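Local coordinates for UDP-N-acetylmuramate-alanine ligase MurC (PDB 1J6U), which catalyses the ATP-dependent joining of L-alanine to UDP-N-acetylmuramate, a step of peptidoglycan biosynthesis in bacterial cell wall formation, at residues V234-L245 against L280-S291; S26-N35 against E155-N163. One frame throughout, in Å; residues are numbered along the deposited sequence.

From the N terminus the chain first enters interaction 2, where helix 23-34 of the Rossmann-like N-terminal domain meets the stretch around strand 159-160 of the middle domain. That contact closes a loop of 119 residues and ties two domains together. Interaction 1 opens only afterwards, at strand 234-236, and closes on helix 276-291 after 34 residues that are mostly strand; it stays within the middle domain. The two loops therefore follow in series, neither nested nor crossed. Strands 159-160 and 234-236 are the two outermost strands of the same seven-stranded mixed sheet, so the contacts serve its opposite edges, with centres about 30 Å apart.

Interaction 1 (V234-L245 against L280-S291); sequences VTFGVKKGTYTL and LNALAVIALFDS
F236 holds CG between its backbone N and carbonyl carbon (chi1 61°), which lays the ring against A284, whereas Y243 turns CG anti to its carbonyl carbon (chi1 -64°), sending its ring along the helix to A287 and D290. The strands 234-236 and 243-245, joined by loop 237-242, thus rest on helix 280-291 in the middle domain, strand 234-236 running nearly antiparallel to it with axes 8.0 Å apart. A284 CB sits over one face of the F236 ring in a CH-pi contact, 3.6 Å from its centroid. Y243 is met likewise by A287 CA, 4.0 Å from its ring centroid. Between the two aromatic residues L283 wedges in, its CD1 3.5 Å from F236 CB and its CD2 3.9 Å from Y243 CB. Further along, L280 CD1 is shared by V238 CG2 and L245 CD1. The polar anchor lies at the other end, where Y243 OH donates to D290 OD2 at 2.5 Å, reaching it on the anti side, with ring and carboxylate planes 72° apart. K261 forms a salt bridge to the same oxygen and Y266 OH bonds to OD1; two phenols and an ammonium thus grip one carboxylate, which would probably favour its ionised form.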
loop_
_atom_site.group_PDB
_atom_site.type_symbol
_atom_site.label_atom_id
_atom_site.label_comp_id
_atom_site.label_asym_id
_atom_site.label_seq_id
_atom_site.Cartn_x
_atom_site.Cartn_y
_atom_site.Cartn_z
ATOM N N VAL A 234 -12.162 11.498 -16.777
ATOM C CA VAL A 234 -13.267 10.581 -16.458
ATOM C C VAL A 234 -13.257 10.386 -14.937
ATOM O O VAL A 234 -12.208 10.502 -14.276
ATOM C CB VAL A 234 -13.185 9.184 -17.147
ATOM C CG1 VAL A 234 -13.125 9.356 -18.632
ATOM C CG2 VAL A 234 -11.995 8.403 -16.649
ATOM N N THR A 235 -14.434 10.107 -14.388
ATOM C CA THR A 235 -14.583 9.906 -12.958
ATOM C C THR A 235 -15.324 8.624 -12.563
ATOM O O THR A 235 -15.975 7.956 -13.388
ATOM C CB THR A 235 -15.317 11.085 -12.313
ATOM O OG1 THR A 235 -16.650 11.145 -12.829
ATOM C CG2 THR A 235 -14.608 12.367 -12.616
ATOM N N PHE A 236 -15.184 8.287 -11.282
ATOM C CA PHE A 236 -15.825 7.111 -10.695
ATOM C C PHE A 236 -16.254 7.602 -9.317
ATOM O O PHE A 236 -15.608 8.449 -8.695
ATOM C CB PHE A 236 -14.851 5.903 -10.578
ATOM C CG PHE A 236 -13.657 6.168 -9.699
ATOM C CD1 PHE A 236 -13.707 5.895 -8.326
ATOM C CD2 PHE A 236 -12.545 6.812 -10.207
ATOM C CE1 PHE A 236 -12.663 6.281 -7.464
ATOM C CE2 PHE A 236 -11.492 7.212 -9.363
ATOM C CZ PHE A 236 -11.545 6.952 -7.980
ATOM N N GLY A 237 -17.362 7.056 -8.863
ATOM C CA GLY A 237 -17.920 7.436 -7.599
ATOM C C GLY A 237 -19.008 6.440 -7.317
ATOM O O GLY A 237 -19.189 5.449 -8.036
ATOM N N VAL A 238 -19.739 6.690 -6.253
ATOM C CA VAL A 238 -20.771 5.766 -5.896
ATOM C C VAL A 238 -22.062 6.223 -6.518
ATOM O O VAL A 238 -22.698 5.484 -7.282
ATOM C CB VAL A 238 -20.929 5.694 -4.377
ATOM C CG1 VAL A 238 -21.976 4.688 -4.039
ATOM C CG2 VAL A 238 -19.607 5.301 -3.738
ATOM N N LYS A 239 -22.439 7.455 -6.212
ATOM C CA LYS A 239 -23.698 7.965 -6.719
ATOM C C LYS A 239 -23.523 8.934 -7.866
ATOM O O LYS A 239 -24.441 9.117 -8.643
ATOM C CB LYS A 239 -24.496 8.593 -5.580
ATOM C CG LYS A 239 -24.961 7.574 -4.544
ATOM N N LYS A 240 -22.340 9.531 -7.983
ATOM C CA LYS A 240 -22.055 10.451 -9.070
ATOM C C LYS A 240 -20.711 10.137 -9.700
ATOM O O LYS A 240 -19.821 9.571 -9.053
ATOM C CB LYS A 240 -22.091 11.910 -8.598
ATOM C CG LYS A 240 -21.115 12.287 -7.525
ATOM C CD LYS A 240 -21.291 13.757 -7.146
ATOM C CE LYS A 240 -20.413 14.148 -5.954
ATOM N NZ LYS A 240 -20.457 15.619 -5.668
ATOM N N GLY A 241 -20.589 10.485 -10.982
ATOM C CA GLY A 241 -19.368 10.254 -11.732
ATOM C C GLY A 241 -19.603 9.529 -13.044
ATOM O O GLY A 241 -20.713 9.077 -13.309
ATOM N N THR A 242 -18.570 9.420 -13.877
ATOM C CA THR A 242 -18.721 8.725 -15.151
ATOM C C THR A 242 -19.083 7.250 -14.878
ATOM O O THR A 242 -20.001 6.696 -15.466
ATOM C CB THR A 242 -17.415 8.735 -15.969
ATOM O OG1 THR A 242 -16.867 10.048 -15.997
ATOM C CG2 THR A 242 -17.673 8.248 -17.405
ATOM N N TYR A 243 -18.314 6.604 -14.009
ATOM C CA TYR A 243 -18.595 5.224 -13.662
ATOM C C TYR A 243 -19.172 5.310 -12.288
ATOM O O TYR A 243 -18.638 5.992 -11.408
ATOM C CB TYR A 243 -17.333 4.395 -13.691
ATOM C CG TYR A 243 -16.801 4.357 -15.087
ATOM C CD1 TYR A 243 -15.951 5.353 -15.553
ATOM C CD2 TYR A 243 -17.214 3.369 -15.966
ATOM C CE1 TYR A 243 -15.547 5.354 -16.855
ATOM C CE2 TYR A 243 -16.812 3.354 -17.257
ATOM C CZ TYR A 243 -15.984 4.351 -17.705
ATOM O OH TYR A 243 -15.606 4.364 -19.024
ATOM N N THR A 244 -20.279 4.600 -12.127
ATOM C CA THR A 244 -21.062 4.630 -10.909
ATOM C C THR A 244 -21.479 3.231 -10.399
ATOM O O THR A 244 -21.437 2.239 -11.144
ATOM C CB THR A 244 -22.254 5.586 -11.229
ATOM O OG1 THR A 244 -22.001 6.848 -10.608
ATOM C CG2 THR A 244 -23.599 5.020 -10.851
ATOM N N LEU A 245 -21.849 3.151 -9.128
ATOM C CA LEU A 245 -22.277 1.881 -8.529
ATOM C C LEU A 245 -23.776 1.811 -8.403
ATOM O O LEU A 245 -24.391 2.641 -7.733
ATOM C CB LEU A 245 -21.697 1.721 -7.136
ATOM C CG LEU A 245 -20.200 1.550 -7.133
ATOM C CD1 LEU A 245 -19.736 1.330 -5.714
ATOM C CD2 LEU A 245 -19.851 0.350 -7.995
ATOM N N LEU A 280 -14.297 0.725 -5.148
ATOM C CA LEU A 280 -13.939 2.030 -5.665
ATOM C C LEU A 280 -12.587 1.978 -6.377
ATOM O O LEU A 280 -12.425 2.569 -7.425
ATOM C CB LEU A 280 -13.941 3.062 -4.531
ATOM C CG LEU A 280 -15.182 3.965 -4.423
ATOM C CD1 LEU A 280 -16.430 3.297 -4.951
ATOM C CD2 LEU A 280 -15.365 4.351 -2.985
ATOM N N ASN A 281 -11.631 1.246 -5.824
ATOM C CA ASN A 281 -10.324 1.115 -6.447
ATOM C C ASN A 281 -10.451 0.356 -7.775
ATOM O O ASN A 281 -9.723 0.627 -8.718
ATOM C CB ASN A 281 -9.325 0.329 -5.543
ATOM C CG ASN A 281 -9.016 1.036 -4.223
ATOM O OD1 ASN A 281 -9.052 2.272 -4.118
ATOM N ND2 ASN A 281 -8.683 0.242 -3.210
ATOM N N ALA A 282 -11.300 -0.662 -7.798
ATOM C CA ALA A 282 -11.508 -1.434 -9.002
ATOM C C ALA A 282 -12.240 -0.528 -10.036
ATOM O O ALA A 282 -11.894 -0.558 -11.212
ATOM C CB ALA A 282 -12.316 -2.642 -8.692
ATOM N N LEU A 283 -13.224 0.257 -9.579
ATOM C CA LEU A 283 -13.950 1.198 -10.417
ATOM C C LEU A 283 -12.933 2.138 -11.108
ATOM O O LEU A 283 -12.988 2.326 -12.319
ATOM C CB LEU A 283 -14.896 2.058 -9.583
ATOM C CG LEU A 283 -16.418 1.980 -9.806
ATOM C CD1 LEU A 283 -17.007 3.359 -9.640
ATOM C CD2 LEU A 283 -16.762 1.457 -11.185
ATOM N N ALA A 284 -12.003 2.723 -10.356
ATOM C CA ALA A 284 -11.014 3.600 -10.978
ATOM C C ALA A 284 -10.215 2.839 -12.036
ATOM O O ALA A 284 -9.824 3.402 -13.070
ATOM C CB ALA A 284 -10.063 4.181 -9.928
ATOM N N VAL A 285 -9.970 1.559 -11.788
ATOM C CA VAL A 285 -9.230 0.777 -12.752
ATOM C C VAL A 285 -10.042 0.586 -14.045
ATOM O O VAL A 285 -9.548 0.756 -15.154
ATOM C CB VAL A 285 -8.821 -0.603 -12.154
ATOM C CG1 VAL A 285 -8.263 -1.524 -13.280
ATOM C CG2 VAL A 285 -7.699 -0.392 -11.072
ATOM N N ILE A 286 -11.282 0.174 -13.874
ATOM C CA ILE A 286 -12.196 -0.011 -14.963
ATOM C C ILE A 286 -12.278 1.304 -15.767
ATOM O O ILE A 286 -12.228 1.303 -16.985
ATOM C CB ILE A 286 -13.566 -0.358 -14.392
ATOM C CG1 ILE A 286 -13.617 -1.840 -14.100
ATOM C CG2 ILE A 286 -14.696 0.028 -15.362
ATOM C CD1 ILE A 286 -14.781 -2.180 -13.167
ATOM N N ALA A 287 -12.395 2.420 -15.062
ATOM C CA ALA A 287 -12.506 3.694 -15.707
ATOM C C ALA A 287 -11.308 3.977 -16.566
ATOM O O ALA A 287 -11.456 4.478 -17.682
ATOM C CB ALA A 287 -12.711 4.819 -14.676
ATOM N N LEU A 288 -10.121 3.661 -16.073
ATOM C CA LEU A 288 -8.936 3.934 -16.855
ATOM C C LEU A 288 -8.906 3.102 -18.143
ATOM O O LEU A 288 -8.817 3.642 -19.235
ATOM C CB LEU A 288 -7.672 3.635 -16.047
ATOM C CG LEU A 288 -6.366 3.716 -16.842
ATOM C CD1 LEU A 288 -6.122 5.167 -17.195
ATOM C CD2 LEU A 288 -5.212 3.181 -16.057
ATOM N N PHE A 289 -8.961 1.788 -17.996
ATOM C CA PHE A 289 -8.911 0.874 -19.115
ATOM C C PHE A 289 -10.032 0.987 -20.147
ATOM O O PHE A 289 -9.798 0.819 -21.358
ATOM C CB PHE A 289 -8.801 -0.550 -18.589
ATOM C CG PHE A 289 -7.427 -0.883 -18.128
ATOM C CD1 PHE A 289 -7.095 -0.874 -16.770
ATOM C CD2 PHE A 289 -6.440 -1.111 -19.056
ATOM C CE1 PHE A 289 -5.790 -1.086 -16.361
ATOM C CE2 PHE A 289 -5.122 -1.331 -18.657
ATOM C CZ PHE A 289 -4.790 -1.319 -17.305
ATOM N N ASP A 290 -11.237 1.260 -19.662
ATOM C CA ASP A 290 -12.389 1.464 -20.518
ATOM C C ASP A 290 -12.072 2.749 -21.304
ATOM O O ASP A 290 -12.217 2.809 -22.517
ATOM C CB ASP A 290 -13.640 1.657 -19.660
ATOM C CG ASP A 290 -14.937 1.455 -20.450
ATOM O OD1 ASP A 290 -14.968 0.578 -21.318
ATOM O OD2 ASP A 290 -15.936 2.144 -20.190
ATOM N N SER A 291 -11.590 3.769 -20.610
ATOM C CA SER A 291 -11.277 5.010 -21.273
ATOM C C SER A 291 -10.215 4.819 -22.355
ATOM O O SER A 291 -10.162 5.581 -23.329
ATOM C CB SER A 291 -10.835 6.041 -20.242
ATOM O OG SER A 291 -11.977 6.640 -19.641
#

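Interaction 2 (S26-N35 against E155-N163); sequences SAVALHEFSN and EHGNYEKGN
Y159, L30 and N158 carry this interdomain interface, in which helix 23-34 of the Rossmann-like N-terminal domain lies against edge strand 159-160 of the middle-domain sheet and the turn leading into it. Y159 lays one ring face on the helix backbone, its CG swung anti to the main-chain nitrogen (chi1 172°), and H31 N stands 3.8 Å above the ring centre. The phenol oxygen continues to the rim of the imidazole, Y159 OH and H31 ND1 sharing a hydrogen bond of 2.7 Å, and F146 meets both rings edge-to-face. A phenylalanine here would probably keep the ring on the helix but leave H31 ND1 without its hydroxyl mate. L30 packs alongside: its CB lies 3.8 Å from Y159 CD2, while L30 CD2 rests over one face of the H156 ring. Beyond it N158 ND2 donates to S26 OG at 3.1 Å, the hydroxyl lying 25° out of the amide plane; S26 OG is also bonded to G22 O. One water bridges S34 OG and H156 NE2, and H156 ND1 turns to Y52. At the helix end K161 NZ donates to N35 OD1 at 2.9 Å, in the carbonyl plane with a C=O...N angle of 149°.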
loop_
_atom_site.group_PDB
_atom_site.type_symbol
_atom_site.label_atom_id
_atom_site.label_comp_id
_atom_site.label_asym_id
_atom_site.label_seq_id
_atom_site.Cartn_x
_atom_site.Cartn_y
_atom_site.Cartn_z
ATOM N N SER A 26 13.428 -0.247 -1.957
ATOM C CA SER A 26 13.825 -1.575 -2.449
ATOM C C SER A 26 13.384 -1.777 -3.893
ATOM O O SER A 26 14.072 -2.458 -4.656
ATOM C CB SER A 26 13.287 -2.718 -1.562
ATOM O OG SER A 26 11.928 -2.536 -1.210
ATOM N N ALA A 27 12.260 -1.162 -4.269
ATOM C CA ALA A 27 11.765 -1.306 -5.639
ATOM C C ALA A 27 12.763 -0.722 -6.631
ATOM O O ALA A 27 13.132 -1.368 -7.641
ATOM C CB ALA A 27 10.429 -0.623 -5.790
ATOM N N VAL A 28 13.207 0.495 -6.328
ATOM C CA VAL A 28 14.168 1.182 -7.169
ATOM C C VAL A 28 15.482 0.390 -7.150
ATOM O O VAL A 28 16.117 0.231 -8.190
ATOM C CB VAL A 28 14.394 2.627 -6.684
ATOM C CG1 VAL A 28 15.417 3.313 -7.548
ATOM C CG2 VAL A 28 13.089 3.385 -6.712
ATOM N N ALA A 29 15.878 -0.140 -5.993
ATOM C CA ALA A 29 17.105 -0.914 -5.947
ATOM C C ALA A 29 16.967 -2.165 -6.821
ATOM O O ALA A 29 17.882 -2.481 -7.595
ATOM C CB ALA A 29 17.453 -1.316 -4.519
ATOM N N LEU A 30 15.838 -2.868 -6.699
ATOM C CA LEU A 30 15.605 -4.098 -7.475
ATOM C C LEU A 30 15.637 -3.792 -8.995
ATOM O O LEU A 30 16.233 -4.515 -9.772
ATOM C CB LEU A 30 14.275 -4.728 -7.054
ATOM C CG LEU A 30 14.264 -5.475 -5.706
ATOM C CD1 LEU A 30 12.860 -5.475 -5.120
ATOM C CD2 LEU A 30 14.751 -6.911 -5.879
ATOM N N HIS A 31 15.000 -2.709 -9.403
ATOM C CA HIS A 31 15.030 -2.297 -10.793
ATOM C C HIS A 31 16.495 -2.152 -11.275
ATOM O O HIS A 31 16.883 -2.720 -12.302
ATOM C CB HIS A 31 14.283 -0.960 -10.931
ATOM C CG HIS A 31 14.259 -0.422 -12.322
ATOM N ND1 HIS A 31 13.689 -1.106 -13.374
ATOM C CD2 HIS A 31 14.737 0.736 -12.836
ATOM C CE1 HIS A 31 13.817 -0.392 -14.477
ATOM N NE2 HIS A 31 14.449 0.728 -14.177
ATOM N N GLU A 32 17.304 -1.403 -10.524
ATOM C CA GLU A 32 18.706 -1.190 -10.875
ATOM C C GLU A 32 19.457 -2.514 -10.857
ATOM O O GLU A 32 20.327 -2.785 -11.694
ATOM C CB GLU A 32 19.345 -0.194 -9.902
ATOM C CG GLU A 32 18.840 1.233 -10.075
ATOM C CD GLU A 32 19.121 1.780 -11.468
ATOM O OE1 GLU A 32 19.980 1.196 -12.156
ATOM O OE2 GLU A 32 18.499 2.794 -11.881
ATOM N N PHE A 33 19.115 -3.342 -9.887
ATOM C CA PHE A 33 19.696 -4.669 -9.775
ATOM C C PHE A 33 19.334 -5.482 -11.031
ATOM O O PHE A 33 20.157 -6.203 -11.574
ATOM C CB PHE A 33 19.099 -5.370 -8.587
ATOM C CG PHE A 33 19.542 -6.774 -8.457
ATOM C CD1 PHE A 33 20.857 -7.066 -8.124
ATOM C CD2 PHE A 33 18.642 -7.812 -8.622
ATOM C CE1 PHE A 33 21.266 -8.372 -7.945
ATOM C CE2 PHE A 33 19.049 -9.132 -8.445
ATOM C CZ PHE A 33 20.361 -9.408 -8.104
ATOM N N SER A 34 18.081 -5.364 -11.464
ATOM C CA SER A 34 17.603 -6.067 -12.648
ATOM C C SER A 34 18.278 -5.513 -13.895
ATOM O O SER A 34 18.340 -6.189 -14.910
ATOM C CB SER A 34 16.090 -5.917 -12.792
ATOM O OG SER A 34 15.406 -6.710 -11.831
ATOM N N ASN A 35 18.787 -4.289 -13.822
ATOM C CA ASN A 35 19.444 -3.704 -14.979
ATOM C C ASN A 35 20.917 -3.979 -14.946
ATOM O O ASN A 35 21.669 -3.347 -15.654
ATOM C CB ASN A 35 19.243 -2.195 -15.044
ATOM C CG ASN A 35 17.829 -1.806 -15.376
ATOM O OD1 ASN A 35 16.999 -2.650 -15.703
ATOM N ND2 ASN A 35 17.542 -0.513 -15.296
ATOM N N GLU A 155 7.183 -10.763 -9.588
ATOM C CA GLU A 155 8.431 -11.513 -9.434
ATOM C C GLU A 155 9.252 -11.174 -8.170
ATOM O O GLU A 155 9.841 -12.044 -7.554
ATOM C CB GLU A 155 9.305 -11.329 -10.679
ATOM C CG GLU A 155 10.665 -12.008 -10.570
ATOM C CD GLU A 155 11.378 -12.138 -11.909
ATOM O OE1 GLU A 155 11.107 -11.323 -12.824
ATOM O OE2 GLU A 155 12.223 -13.054 -12.043
ATOM N N HIS A 156 9.281 -9.912 -7.786
ATOM C CA HIS A 156 10.024 -9.509 -6.609
ATOM C C HIS A 156 9.148 -8.829 -5.582
ATOM O O HIS A 156 9.628 -8.068 -4.780
ATOM C CB HIS A 156 11.171 -8.596 -7.008
ATOM C CG HIS A 156 12.192 -9.276 -7.857
ATOM N ND1 HIS A 156 12.829 -10.434 -7.461
ATOM C CD2 HIS A 156 12.620 -9.020 -9.113
ATOM C CE1 HIS A 156 13.596 -10.868 -8.445
ATOM N NE2 HIS A 156 13.486 -10.030 -9.459
ATOM N N GLY A 157 7.844 -9.066 -5.632
ATOM C CA GLY A 157 6.983 -8.509 -4.612
ATOM C C GLY A 157 6.434 -7.127 -4.734
ATOM O O GLY A 157 5.204 -6.954 -4.666
ATOM N N ASN A 158 7.334 -6.147 -4.851
ATOM C CA ASN A 158 6.943 -4.748 -4.966
ATOM C C ASN A 158 7.575 -4.223 -6.231
ATOM O O ASN A 158 7.534 -3.026 -6.528
ATOM C CB ASN A 158 7.401 -3.915 -3.739
ATOM C CG ASN A 158 8.942 -3.872 -3.555
ATOM O OD1 ASN A 158 9.667 -4.820 -3.885
ATOM N ND2 ASN A 158 9.427 -2.769 -3.003
ATOM N N TYR A 159 8.139 -5.147 -6.987
ATOM C CA TYR A 159 8.789 -4.794 -8.236
ATOM C C TYR A 159 8.776 -5.966 -9.187
ATOM O O TYR A 159 8.760 -7.122 -8.758
ATOM C CB TYR A 159 10.250 -4.403 -8.013
ATOM C CG TYR A 159 10.994 -4.215 -9.326
ATOM C CD1 TYR A 159 10.872 -3.026 -10.041
ATOM C CD2 TYR A 159 11.759 -5.252 -9.886
ATOM C CE1 TYR A 159 11.493 -2.860 -11.274
ATOM C CE2 TYR A 159 12.382 -5.111 -11.117
ATOM C CZ TYR A 159 12.247 -3.901 -11.811
ATOM O OH TYR A 159 12.861 -3.704 -13.033
ATOM N N GLU A 160 8.764 -5.648 -10.480
ATOM C CA GLU A 160 8.809 -6.649 -11.545
ATOM C C GLU A 160 9.327 -5.928 -12.765
ATOM O O GLU A 160 8.905 -4.806 -13.036
ATOM C CB GLU A 160 7.423 -7.223 -11.866
ATOM C CG GLU A 160 7.505 -8.348 -12.899
ATOM C CD GLU A 160 6.300 -9.275 -12.889
ATOM O OE1 GLU A 160 5.418 -9.141 -13.763
ATOM O OE2 GLU A 160 6.236 -10.139 -11.995
ATOM N N LYS A 161 10.248 -6.553 -13.483
ATOM C CA LYS A 161 10.788 -5.945 -14.687
ATOM C C LYS A 161 10.052 -6.525 -15.885
ATOM O O LYS A 161 9.852 -7.748 -15.961
ATOM C CB LYS A 161 12.272 -6.269 -14.851
ATOM C CG LYS A 161 12.842 -5.635 -16.111
ATOM C CD LYS A 161 14.344 -5.666 -16.189
ATOM C CE LYS A 161 14.855 -4.697 -17.262
ATOM N NZ LYS A 161 14.507 -3.258 -16.964
ATOM N N GLY A 162 9.650 -5.660 -16.811
ATOM C CA GLY A 162 8.975 -6.123 -18.017
ATOM C C GLY A 162 9.348 -5.167 -19.136
ATOM O O GLY A 162 9.921 -4.119 -18.862
ATOM N N ASN A 163 9.054 -5.493 -20.388
ATOM C CA ASN A 163 9.388 -4.567 -21.472
ATOM C C ASN A 163 8.171 -3.747 -21.915
ATOM O O ASN A 163 8.300 -2.840 -22.731
ATOM C CB ASN A 163 9.986 -5.329 -22.650
ATOM C CG ASN A 163 9.109 -6.462 -23.104
ATOM O OD1 ASN A 163 8.475 -7.123 -22.286
ATOM N ND2 ASN A 163 9.068 -6.706 -24.414
HETATM O O HOH W 1 14.371 -9.478 -12.333
#